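Local coordinates for exosome complex component Rrp42 (Pyrococcus abyssi, PDB 2PO1), which serves as a non-catalytic subunit of the RNA-degrading archaeal exosome and probably helps to shape the active site of its partner Rrp41, at residues V82-N86 and D114-R118. Numbering follows the deposited sequence.
With nucleotides of chain A.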
ATOM      1  N   VAL C  82      13.560 -14.713 -17.480  1.00 24.07           N
ATOM      2  CA  VAL C  82      12.658 -14.443 -16.379  1.00 22.13           C
ATOM      3  C   VAL C  82      11.244 -14.710 -16.826  1.00 21.75           C
ATOM      4  O   VAL C  82      10.807 -14.333 -17.951  1.00 20.57           O
ATOM      5  CB  VAL C  82      12.839 -12.980 -15.755  1.00 22.57           C
ATOM      6  CG1 VAL C  82      11.689 -12.648 -14.777  1.00 21.79           C
ATOM      7  CG2 VAL C  82      14.152 -12.852 -15.050  1.00 23.28           C
ATOM      8  N   MET C  83      10.503 -15.386 -15.952  1.00 19.91           N
ATOM      9  CA  MET C  83       9.099 -15.511 -16.216  1.00 20.59           C
ATOM     10  C   MET C  83       8.328 -15.160 -14.968  1.00 19.90           C
ATOM     11  O   MET C  83       8.627 -15.613 -13.821  1.00 20.78           O
ATOM     12  CB  MET C  83       8.789 -16.947 -16.673  1.00 20.22           C
ATOM     13  CG  MET C  83       7.334 -17.173 -17.061  1.00 20.54           C
ATOM     14  SD  MET C  83       7.094 -18.971 -17.224  1.00 21.12           S
ATOM     15  CE  MET C  83       6.342 -19.385 -15.654  1.00 23.34           C
ATOM     16  N   THR C  84       7.266 -14.412 -15.175  1.00 20.08           N
ATOM     17  CA  THR C  84       6.444 -14.017 -14.084  1.00 19.42           C
ATOM     18  C   THR C  84       4.973 -14.054 -14.475  1.00 18.82           C
ATOM     19  O   THR C  84       4.603 -13.692 -15.596  1.00 18.33           O
ATOM     20  CB  THR C  84       6.921 -12.606 -13.552  1.00 19.80           C
ATOM     21  OG1 THR C  84       6.154 -12.279 -12.415  1.00 26.01           O
ATOM     22  CG2 THR C  84       6.718 -11.554 -14.581  1.00 23.52           C
ATOM     23  N   THR C  85       4.145 -14.565 -13.558  1.00 16.19           N
ATOM     24  CA  THR C  85       2.750 -14.824 -13.811  1.00 15.37           C
ATOM     25  C   THR C  85       1.928 -14.045 -12.863  1.00 15.55           C
ATOM     26  O   THR C  85       2.192 -14.041 -11.635  1.00 14.48           O
ATOM     27  CB  THR C  85       2.510 -16.341 -13.634  1.00 17.16           C
ATOM     28  OG1 THR C  85       3.481 -17.019 -14.422  1.00 17.70           O
ATOM     29  CG2 THR C  85       1.131 -16.754 -14.087  1.00 16.98           C
ATOM     30  N   ASN C  86       1.006 -13.268 -13.427  1.00 15.09           N
ATOM     31  CA  ASN C  86       0.077 -12.497 -12.635  1.00 15.78           C
ATOM     32  C   ASN C  86      -1.292 -12.755 -13.112  1.00 14.27           C
ATOM     33  O   ASN C  86      -1.544 -12.793 -14.328  1.00 17.03           O
ATOM     34  CB  ASN C  86       0.349 -10.977 -12.681  1.00 15.90           C
ATOM     35  CG  ASN C  86      -0.497 -10.222 -11.699  1.00 19.46           C
ATOM     36  OD1 ASN C  86      -1.373  -9.406 -12.082  1.00 25.15           O
ATOM     37  ND2 ASN C  86      -0.221 -10.414 -10.417  1.00 22.44           N
ATOM     38  N   ASP C 114       1.892 -20.854 -12.799  1.00 14.07           N
ATOM     39  CA  ASP C 114       3.280 -20.578 -13.028  1.00 14.78           C
ATOM     40  C   ASP C 114       4.056 -21.859 -12.804  1.00 16.00           C
ATOM     41  O   ASP C 114       4.958 -22.185 -13.573  1.00 15.30           O
ATOM     42  CB  ASP C 114       3.731 -19.555 -12.009  1.00 15.94           C
ATOM     43  CG  ASP C 114       5.166 -19.169 -12.181  1.00 18.12           C
ATOM     44  OD1 ASP C 114       5.426 -18.088 -12.756  1.00 19.22           O
ATOM     45  OD2 ASP C 114       6.012 -19.934 -11.676  1.00 18.17           O
ATOM     46  N   ARG C 115       3.718 -22.559 -11.729  1.00 15.21           N
ATOM     47  CA  ARG C 115       4.464 -23.741 -11.364  1.00 19.80           C
ATOM     48  C   ARG C 115       4.357 -24.745 -12.452  1.00 18.27           C
ATOM     49  O   ARG C 115       5.364 -25.360 -12.803  1.00 21.34           O
ATOM     50  CB  ARG C 115       3.994 -24.329 -10.055  1.00 20.88           C
ATOM     51  CG  ARG C 115       4.491 -23.450  -8.955  1.00 25.98           C
ATOM     52  CD  ARG C 115       4.524 -24.226  -7.681  1.00 32.67           C
ATOM     53  NE  ARG C 115       3.211 -24.674  -7.280  1.00 32.22           N
ATOM     54  CZ  ARG C 115       2.415 -23.998  -6.454  1.00 33.21           C
ATOM     55  NH1 ARG C 115       1.257 -24.517  -6.131  1.00 27.24           N
ATOM     56  NH2 ARG C 115       2.775 -22.813  -5.951  1.00 34.77           N
ATOM     57  N   GLY C 116       3.160 -24.867 -13.019  1.00 18.81           N
ATOM     58  CA  GLY C 116       2.908 -25.878 -14.085  1.00 19.88           C
ATOM     59  C   GLY C 116       3.850 -25.651 -15.245  1.00 20.39           C
ATOM     60  O   GLY C 116       4.321 -26.589 -15.866  1.00 22.53           O
ATOM     61  N   ILE C 117       4.116 -24.387 -15.545  1.00 20.52           N
ATOM     62  CA  ILE C 117       4.946 -24.011 -16.683  1.00 19.87           C
ATOM     63  C   ILE C 117       6.370 -24.050 -16.223  1.00 20.46           C
ATOM     64  O   ILE C 117       7.181 -24.705 -16.815  1.00 23.30           O
ATOM     65  CB  ILE C 117       4.516 -22.626 -17.270  1.00 20.29           C
ATOM     66  CG1 ILE C 117       3.089 -22.760 -17.809  1.00 16.86           C
ATOM     67  CG2 ILE C 117       5.507 -22.150 -18.342  1.00 19.62           C
ATOM     68  CD1 ILE C 117       2.296 -21.437 -17.941  1.00 17.40           C
ATOM     69  N   ARG C 118       6.691 -23.358 -15.129  1.00 19.48           N
ATOM     70  CA  ARG C 118       8.028 -23.323 -14.668  1.00 18.41           C
ATOM     71  C   ARG C 118       8.590 -24.726 -14.471  1.00 19.69           C
ATOM     72  O   ARG C 118       9.692 -25.027 -14.900  1.00 21.69           O
ATOM     73  CB  ARG C 118       8.096 -22.548 -13.334  1.00 16.93           C
ATOM     74  CG  ARG C 118       9.483 -22.244 -12.891  1.00 17.16           C
ATOM     75  CD  ARG C 118       9.400 -21.392 -11.634  1.00 17.88           C
ATOM     76  NE  ARG C 118       8.629 -20.184 -11.963  1.00 14.57           N
ATOM     77  CZ  ARG C 118       9.148 -19.115 -12.562  1.00 20.13           C
ATOM     78  NH1 ARG C 118      10.434 -19.047 -12.858  1.00 16.83           N
ATOM     79  NH2 ARG C 118       8.367 -18.118 -12.877  1.00 14.23           N
TER
ATOM     80  P     A A   7       7.827  -9.622  -7.558  1.00 88.91           P
ATOM     81  OP1   A A   7       6.528  -8.953  -7.258  1.00 87.52           O
ATOM     82  OP2   A A   7       9.067  -9.220  -6.835  1.00 91.13           O
ATOM     83  O5'   A A   7       7.487 -11.200  -7.400  1.00 78.78           O
ATOM     84  C5'   A A   7       6.660 -11.843  -8.424  1.00 68.13           C
ATOM     85  C4'   A A   7       7.313 -12.995  -9.201  1.00 62.79           C
ATOM     86  O4'   A A   7       8.583 -12.663  -9.848  1.00 64.10           O
ATOM     87  C3'   A A   7       7.655 -14.232  -8.360  1.00 57.15           C
ATOM     88  O3'   A A   7       6.487 -14.965  -8.085  1.00 49.72           O
ATOM     89  C2'   A A   7       8.570 -14.975  -9.335  1.00 59.25           C
ATOM     90  O2'   A A   7       7.888 -15.571 -10.421  1.00 58.66           O
ATOM     91  C1'   A A   7       9.437 -13.811  -9.816  1.00 63.39           C
ATOM     92  N9    A A   7      10.638 -13.618  -8.971  1.00 64.26           N
ATOM     93  C8    A A   7      10.898 -12.584  -8.103  1.00 63.62           C
ATOM     94  N7    A A   7      12.050 -12.672  -7.485  1.00 66.19           N
ATOM     95  C5    A A   7      12.600 -13.853  -7.966  1.00 67.82           C
ATOM     96  C6    A A   7      13.830 -14.509  -7.715  1.00 71.11           C
ATOM     97  N6    A A   7      14.747 -14.040  -6.869  1.00 73.99           N
ATOM     98  N1    A A   7      14.083 -15.674  -8.359  1.00 72.78           N
ATOM     99  C2    A A   7      13.161 -16.145  -9.222  1.00 71.42           C
ATOM    100  N3    A A   7      11.973 -15.616  -9.555  1.00 69.14           N
ATOM    101  C4    A A   7      11.743 -14.457  -8.882  1.00 66.96           C
TER
HETATM  102  O   HOH W   1      11.598 -16.261 -13.384  1.00 16.85           O
HETATM  103  O   HOH W   2       5.387 -15.861 -11.292  1.00 17.38           O
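The guanidinium of Arg118 meets Met83 with its edge: NH2 donates to Met83 O at 2.7 Å, and the acceptor lies almost in the guanidinium plane. Seen from the carbonyl, the donor sits well above the peptide plane, 47° out of it, and not on a lone pair. The carboxylate of Asp114 occupies another part of the same edge. Arg118 holds it with two nitrogens, NE to OD2 at 2.6 Å and NH2 to OD1 at 2.9 Å. Both oxygens use their syn lone pairs, and this paired salt bridge holds the two flat groups nearly coplanar. On its anti side, OD1 also accepts from Thr85 OG1 at 2.8 Å. Thr85 OG1 is anti to its own carbonyl carbon (chi1 -51°), which aims the hydroxyl at the carboxylate. Residues 114-118, the end of helix 104-118, run nearly antiparallel to residues 82-86 of strand 82-89, at 156°, within the RNase PH-type fold; within this chain the strand lies at the edge of a mixed five-stranded sheet, next to strand 135-147. The Met83 chain bends at its third torsion, bringing CE to 3.3 Å from Asp114 OD1. Its SD packs on Ile117 CG2 at 3.7 Å, and the two side chains lie roughly perpendicular. Beyond this, Ile117 reaches helix 152-166. With an alanine at the Asp114 position, Arg118 is likely to lose its charge partner and be freer to turn, and Thr85 OG1 its acceptor. Two waters add bridges: one accepts from Met83 N and Arg118 NH1, the other accepts from Thr85 N and donates to Asp114 OD1. The second water also hydrogen-bonds O2' of A7 of chain A, a bound RNA nucleotide. That O2' makes a weak, long bond to Met83 O (3.5 Å) and lies oblique to the guanidinium.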